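Local coordinates for protein CT_858 (Chlamydia trachomatis, PDB 3DOR) that probably acts as a secreted serine-type endopeptidase and assembles as a dimer in its mature form, at residues S354-M368 and S434-H448. Numbering follows the deposited sequence.
Sequences SMLTDRPLELPKHRM and STPIPLFGFEKIHPH. With SO4 (sulfate ion), chain Q.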
loop_
_atom_site.group_PDB
_atom_site.type_symbol
_atom_site.label_atom_id
_atom_site.label_comp_id
_atom_site.label_asym_id
_atom_site.label_seq_id
_atom_site.Cartn_x
_atom_site.Cartn_y
_atom_site.Cartn_z
ATOM N N SER B 354 22.807 -6.267 -17.394
ATOM C CA SER B 354 24.026 -6.926 -16.927
ATOM C C SER B 354 24.372 -8.172 -17.747
ATOM O O SER B 354 25.525 -8.587 -17.790
ATOM C CB SER B 354 23.917 -7.299 -15.437
ATOM O OG SER B 354 23.192 -8.499 -15.260
ATOM N N MET B 355 23.389 -8.756 -18.420
ATOM C CA MET B 355 23.661 -9.942 -19.212
ATOM C C MET B 355 23.898 -9.640 -20.689
ATOM O O MET B 355 24.149 -10.552 -21.490
ATOM C CB MET B 355 22.519 -10.942 -19.049
ATOM C CG MET B 355 22.392 -11.470 -17.619
ATOM S SD MET B 355 21.079 -12.695 -17.421
ATOM C CE MET B 355 19.833 -11.758 -16.630
ATOM N N LEU B 356 23.844 -8.361 -21.047
ATOM C CA LEU B 356 24.040 -7.973 -22.436
ATOM C C LEU B 356 25.327 -7.206 -22.666
ATOM O O LEU B 356 25.450 -6.468 -23.644
ATOM C CB LEU B 356 22.867 -7.131 -22.901
ATOM C CG LEU B 356 21.511 -7.832 -22.834
ATOM C CD1 LEU B 356 20.404 -6.810 -23.062
ATOM C CD2 LEU B 356 21.465 -8.943 -23.869
ATOM N N THR B 357 26.286 -7.370 -21.760
ATOM C CA THR B 357 27.559 -6.677 -21.892
ATOM C C THR B 357 28.680 -7.411 -21.171
ATOM O O THR B 357 28.427 -8.190 -20.251
ATOM C CB THR B 357 27.475 -5.254 -21.320
ATOM O OG1 THR B 357 28.733 -4.596 -21.506
ATOM C CG2 THR B 357 27.143 -5.295 -19.827
ATOM N N ASP B 358 29.916 -7.164 -21.603
ATOM C CA ASP B 358 31.090 -7.767 -20.978
ATOM C C ASP B 358 31.938 -6.660 -20.347
ATOM O O ASP B 358 33.018 -6.911 -19.809
ATOM C CB ASP B 358 31.912 -8.563 -22.006
ATOM C CG ASP B 358 32.440 -7.703 -23.149
ATOM O OD1 ASP B 358 32.008 -6.540 -23.287
ATOM O OD2 ASP B 358 33.282 -8.201 -23.924
ATOM N N ARG B 359 31.425 -5.434 -20.418
ATOM C CA ARG B 359 32.085 -4.256 -19.856
ATOM C C ARG B 359 31.046 -3.437 -19.091
ATOM O O ARG B 359 29.857 -3.478 -19.398
ATOM C CB ARG B 359 32.711 -3.397 -20.972
ATOM C CG ARG B 359 31.717 -2.869 -22.024
ATOM C CD ARG B 359 32.444 -2.227 -23.212
ATOM N NE ARG B 359 31.539 -1.834 -24.292
ATOM C CZ ARG B 359 30.879 -0.682 -24.341
ATOM N NH1 ARG B 359 31.019 0.208 -23.369
ATOM N NH2 ARG B 359 30.080 -0.418 -25.364
ATOM N N PRO B 360 31.482 -2.685 -18.073
ATOM C CA PRO B 360 30.517 -1.885 -17.314
ATOM C C PRO B 360 29.826 -0.828 -18.177
ATOM O O PRO B 360 30.404 -0.318 -19.139
ATOM C CB PRO B 360 31.372 -1.276 -16.204
ATOM C CG PRO B 360 32.724 -1.155 -16.852
ATOM C CD PRO B 360 32.857 -2.470 -17.583
ATOM N N LEU B 361 28.584 -0.515 -17.827
ATOM C CA LEU B 361 27.805 0.479 -18.557
ATOM C C LEU B 361 27.418 1.638 -17.636
ATOM O O LEU B 361 26.765 1.433 -16.619
ATOM C CB LEU B 361 26.535 -0.165 -19.130
ATOM C CG LEU B 361 26.716 -1.366 -20.068
ATOM C CD1 LEU B 361 25.357 -1.946 -20.435
ATOM C CD2 LEU B 361 27.473 -0.934 -21.309
ATOM N N GLU B 362 27.828 2.851 -17.996
ATOM C CA GLU B 362 27.502 4.035 -17.206
ATOM C C GLU B 362 25.990 4.208 -17.175
ATOM O O GLU B 362 25.326 4.009 -18.183
ATOM C CB GLU B 362 28.138 5.282 -17.826
ATOM C CG GLU B 362 29.455 5.693 -17.201
ATOM C CD GLU B 362 29.293 6.146 -15.762
ATOM O OE1 GLU B 362 28.463 7.048 -15.520
ATOM O OE2 GLU B 362 29.992 5.603 -14.878
ATOM N N LEU B 363 25.451 4.581 -16.019
ATOM C CA LEU B 363 24.017 4.773 -15.884
ATOM C C LEU B 363 23.655 6.231 -15.682
ATOM O O LEU B 363 24.400 6.980 -15.057
ATOM C CB LEU B 363 23.482 3.982 -14.685
ATOM C CG LEU B 363 23.437 2.453 -14.801
ATOM C CD1 LEU B 363 23.334 1.808 -13.419
ATOM C CD2 LEU B 363 22.242 2.073 -15.668
ATOM N N PRO B 364 22.513 6.660 -16.233
ATOM C CA PRO B 364 22.105 8.050 -16.047
ATOM C C PRO B 364 21.676 8.187 -14.577
ATOM O O PRO B 364 21.169 7.230 -13.984
ATOM C CB PRO B 364 20.935 8.201 -17.016
ATOM C CG PRO B 364 20.398 6.811 -17.139
ATOM C CD PRO B 364 21.639 5.978 -17.202
ATOM N N LYS B 365 21.876 9.367 -14.001
ATOM C CA LYS B 365 21.527 9.611 -12.606
ATOM C C LYS B 365 20.181 10.299 -12.507
ATOM O O LYS B 365 19.637 10.740 -13.512
ATOM C CB LYS B 365 22.604 10.472 -11.936
ATOM C CG LYS B 365 23.955 9.783 -11.842
ATOM C CD LYS B 365 24.977 10.676 -11.152
ATOM C CE LYS B 365 26.327 9.973 -11.021
ATOM N NZ LYS B 365 26.924 9.675 -12.354
ATOM N N HIS B 366 19.649 10.398 -11.294
ATOM C CA HIS B 366 18.345 11.024 -11.092
ATOM C C HIS B 366 18.333 12.225 -10.138
ATOM O O HIS B 366 18.955 12.182 -9.077
ATOM C CB HIS B 366 17.354 9.985 -10.570
ATOM C CG HIS B 366 16.885 9.013 -11.607
ATOM N ND1 HIS B 366 15.553 8.869 -11.942
ATOM C CD2 HIS B 366 17.562 8.122 -12.369
ATOM C CE1 HIS B 366 15.434 7.932 -12.863
ATOM N NE2 HIS B 366 16.638 7.462 -13.142
ATOM N N ARG B 367 17.627 13.286 -10.525
ATOM C CA ARG B 367 17.482 14.480 -9.676
ATOM C C ARG B 367 16.199 14.157 -8.900
ATOM O O ARG B 367 15.139 13.971 -9.502
ATOM C CB ARG B 367 17.250 15.750 -10.513
ATOM C CG ARG B 367 18.260 16.050 -11.617
ATOM C CD ARG B 367 19.430 16.892 -11.155
ATOM N NE ARG B 367 19.037 18.087 -10.402
ATOM C CZ ARG B 367 18.798 19.289 -10.918
ATOM N NH1 ARG B 367 18.899 19.501 -12.224
ATOM N NH2 ARG B 367 18.475 20.295 -10.110
ATOM N N MET B 368 16.280 14.105 -7.577
ATOM C CA MET B 368 15.119 13.733 -6.769
ATOM C C MET B 368 14.493 14.813 -5.881
ATOM O O MET B 368 15.172 15.735 -5.447
ATOM C CB MET B 368 15.512 12.545 -5.883
ATOM C CG MET B 368 15.923 11.285 -6.642
ATOM S SD MET B 368 17.230 10.368 -5.779
ATOM C CE MET B 368 16.339 9.762 -4.361
ATOM N N SER B 434 17.187 17.681 -6.256
ATOM C CA SER B 434 18.549 17.364 -5.862
ATOM C C SER B 434 19.556 17.227 -6.980
ATOM O O SER B 434 19.204 17.064 -8.149
ATOM C CB SER B 434 18.570 16.074 -5.040
ATOM O OG SER B 434 18.422 14.936 -5.874
ATOM N N THR B 435 20.824 17.298 -6.592
ATOM C CA THR B 435 21.930 17.129 -7.511
ATOM C C THR B 435 21.731 15.684 -7.984
ATOM O O THR B 435 21.126 14.885 -7.277
ATOM C CB THR B 435 23.278 17.292 -6.753
ATOM O OG1 THR B 435 24.372 17.107 -7.657
ATOM C CG2 THR B 435 23.381 16.285 -5.616
ATOM N N PRO B 436 22.219 15.330 -9.186
ATOM C CA PRO B 436 22.019 13.950 -9.639
ATOM C C PRO B 436 22.617 12.847 -8.763
ATOM O O PRO B 436 23.792 12.866 -8.389
ATOM C CB PRO B 436 22.572 13.963 -11.072
ATOM C CG PRO B 436 23.568 15.073 -11.056
ATOM C CD PRO B 436 22.889 16.136 -10.219
ATOM N N ILE B 437 21.766 11.881 -8.441
ATOM C CA ILE B 437 22.132 10.739 -7.615
ATOM C C ILE B 437 21.627 9.483 -8.327
ATOM O O ILE B 437 20.463 9.410 -8.712
ATOM C CB ILE B 437 21.453 10.838 -6.224
ATOM C CG1 ILE B 437 21.883 12.135 -5.527
ATOM C CG2 ILE B 437 21.785 9.611 -5.384
ATOM C CD1 ILE B 437 21.267 12.325 -4.159
ATOM N N PRO B 438 22.493 8.477 -8.514
ATOM C CA PRO B 438 22.008 7.273 -9.195
ATOM C C PRO B 438 21.051 6.462 -8.334
ATOM O O PRO B 438 21.218 6.370 -7.120
ATOM C CB PRO B 438 23.293 6.517 -9.533
ATOM C CG PRO B 438 24.224 6.912 -8.447
ATOM C CD PRO B 438 23.933 8.384 -8.216
ATOM N N LEU B 439 20.035 5.888 -8.965
ATOM C CA LEU B 439 19.069 5.088 -8.227
ATOM C C LEU B 439 19.833 3.953 -7.562
ATOM O O LEU B 439 20.760 3.397 -8.153
ATOM C CB LEU B 439 17.997 4.547 -9.175
ATOM C CG LEU B 439 17.206 5.634 -9.908
ATOM C CD1 LEU B 439 16.173 5.010 -10.859
ATOM C CD2 LEU B 439 16.515 6.509 -8.881
ATOM N N PHE B 440 19.456 3.636 -6.325
ATOM C CA PHE B 440 20.106 2.585 -5.544
ATOM C C PHE B 440 21.608 2.818 -5.449
ATOM O O PHE B 440 22.348 1.953 -4.981
ATOM C CB PHE B 440 19.847 1.202 -6.154
ATOM C CG PHE B 440 18.390 0.821 -6.210
ATOM C CD1 PHE B 440 17.674 0.930 -7.396
ATOM C CD2 PHE B 440 17.735 0.370 -5.072
ATOM C CE1 PHE B 440 16.327 0.597 -7.450
ATOM C CE2 PHE B 440 16.383 0.033 -5.111
ATOM C CZ PHE B 440 15.679 0.147 -6.305
ATOM N N GLY B 441 22.053 3.988 -5.895
ATOM C CA GLY B 441 23.470 4.299 -5.853
ATOM C C GLY B 441 24.307 3.656 -6.951
ATOM O O GLY B 441 25.503 3.906 -7.020
ATOM N N PHE B 442 23.695 2.835 -7.807
ATOM C CA PHE B 442 24.424 2.170 -8.896
ATOM C C PHE B 442 24.929 3.162 -9.947
ATOM O O PHE B 442 24.162 3.669 -10.775
ATOM C CB PHE B 442 23.537 1.130 -9.596
ATOM C CG PHE B 442 23.147 -0.039 -8.726
ATOM C CD1 PHE B 442 23.237 0.039 -7.340
ATOM C CD2 PHE B 442 22.631 -1.202 -9.299
ATOM C CE1 PHE B 442 22.818 -1.020 -6.531
ATOM C CE2 PHE B 442 22.207 -2.268 -8.500
ATOM C CZ PHE B 442 22.299 -2.178 -7.111
ATOM N N GLU B 443 26.228 3.428 -9.918
ATOM C CA GLU B 443 26.837 4.344 -10.866
ATOM C C GLU B 443 26.888 3.699 -12.235
ATOM O O GLU B 443 26.798 4.367 -13.270
ATOM C CB GLU B 443 28.251 4.679 -10.420
ATOM C CG GLU B 443 28.281 5.363 -9.080
ATOM C CD GLU B 443 29.023 6.674 -9.133
ATOM O OE1 GLU B 443 30.255 6.638 -9.347
ATOM O OE2 GLU B 443 28.373 7.733 -8.968
ATOM N N LYS B 444 27.034 2.383 -12.242
ATOM C CA LYS B 444 27.107 1.683 -13.505
ATOM C C LYS B 444 26.665 0.251 -13.367
ATOM O O LYS B 444 26.624 -0.305 -12.269
ATOM C CB LYS B 444 28.537 1.733 -14.055
ATOM C CG LYS B 444 29.586 1.175 -13.109
ATOM C CD LYS B 444 31.002 1.377 -13.644
ATOM C CE LYS B 444 31.368 2.846 -13.737
ATOM N NZ LYS B 444 32.815 3.051 -14.061
ATOM N N ILE B 445 26.296 -0.323 -14.499
ATOM C CA ILE B 445 25.897 -1.706 -14.549
ATOM C C ILE B 445 27.171 -2.502 -14.713
ATOM O O ILE B 445 28.012 -2.185 -15.553
ATOM C CB ILE B 445 24.958 -1.973 -15.735
ATOM C CG1 ILE B 445 23.515 -1.728 -15.285
ATOM C CG2 ILE B 445 25.144 -3.393 -16.238
ATOM C CD1 ILE B 445 22.668 -1.102 -16.316
ATOM N N HIS B 446 27.324 -3.519 -13.881
ATOM C CA HIS B 446 28.488 -4.380 -13.945
ATOM C C HIS B 446 28.036 -5.657 -14.613
ATOM O O HIS B 446 26.940 -6.138 -14.356
ATOM C CB HIS B 446 29.009 -4.625 -12.531
ATOM C CG HIS B 446 29.462 -3.370 -11.861
ATOM N ND1 HIS B 446 30.712 -2.826 -12.073
ATOM C CD2 HIS B 446 28.798 -2.490 -11.072
ATOM C CE1 HIS B 446 30.795 -1.667 -11.444
ATOM N NE2 HIS B 446 29.646 -1.440 -10.832
ATOM N N PRO B 447 28.869 -6.214 -15.501
ATOM C CA PRO B 447 28.511 -7.447 -16.206
ATOM C C PRO B 447 28.183 -8.628 -15.310
ATOM O O PRO B 447 28.854 -8.864 -14.305
ATOM C CB PRO B 447 29.716 -7.700 -17.116
ATOM C CG PRO B 447 30.831 -6.925 -16.478
ATOM C CD PRO B 447 30.177 -5.699 -15.941
ATOM N N HIS B 448 27.124 -9.346 -15.676
ATOM C CA HIS B 448 26.679 -10.524 -14.941
ATOM C C HIS B 448 27.912 -11.422 -14.871
ATOM O O HIS B 448 28.700 -11.475 -15.811
ATOM C CB HIS B 448 25.541 -11.203 -15.712
ATOM C CG HIS B 448 24.893 -12.338 -14.984
ATOM N ND1 HIS B 448 25.402 -13.619 -14.994
ATOM C CD2 HIS B 448 23.760 -12.392 -14.241
ATOM C CE1 HIS B 448 24.609 -14.412 -14.291
ATOM N NE2 HIS B 448 23.605 -13.690 -13.825
HETATM S S SO4 Q . 31.056 -3.306 -27.573
HETATM O O1 SO4 Q . 30.649 -4.502 -28.412
HETATM O O2 SO4 Q . 31.282 -3.774 -26.153
HETATM O O3 SO4 Q . 32.347 -2.688 -28.082
HETATM O O4 SO4 Q . 29.939 -2.288 -27.689
HETATM O O HOH W 1 25.953 7.047 -12.846
HETATM O O HOH W 2 20.260 6.103 -11.719
#
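Leu363 and Ile445 pack at about a right angle on the buried side of two antiparallel stretches, 354-368 and 434-448, and illustrate how such a pairing can be dense on one face and loose on the other. The delta carbons Leu363 CD2 and Ile445 CD1 approach to 3.3 Å, tighter than usual van der Waals contact, while Ile445 CG2 reaches over the backbone of Ser354; helices 346-354 and 468-478 close over this layer. Farther along, Leu439 lies across His366, its CD1 over one face of the imidazole and 3.6 Å from the ring centroid, a CH-pi contact. CG of His366 stands beside the backbone N (chi1 -74°), which lays the ring under that methyl, and ND1 is hydrogen-bonded to Ser515 OG.

Within the S41 peptidase region the pairing is an interrupted antiparallel ladder. Leu361 and Ile445 form a hydrogen-bonded pair through reciprocal N-H to O bonds, Glu362 faces Lys444 as a non-hydrogen-bonded pair, and Leu363 N donates to Glu443 O. Beyond these the 434-448 chain turns away through Phe440 and Gly441, before His366 and Ile437 form an isolated bridge, likewise bonded both ways. Two waters span this break: one joins Leu363 O, Glu443 O and Lys365 NZ, the other Pro364 O and Leu439 N. At the far end Met368 N donates to Ser434 OG at 2.9 Å, and Ser434 N returns a bond to Met368 O.

The opposite face is polar and slacker. Glu362 OE2 and Lys444 NZ make only a long salt bridge of 3.9 Å. Lys365 NZ stays 4.2 Å from Glu443 OE2, although the lysine's aliphatic chain lies alongside Pro438. Beyond Pro360, Arg359 turns away from the pairing and binds a sulfate, probably from the crystallisation liquor, through two nearly straight hydrogen bonds, NE to O2 at 2.7 Å and NH2 to O4.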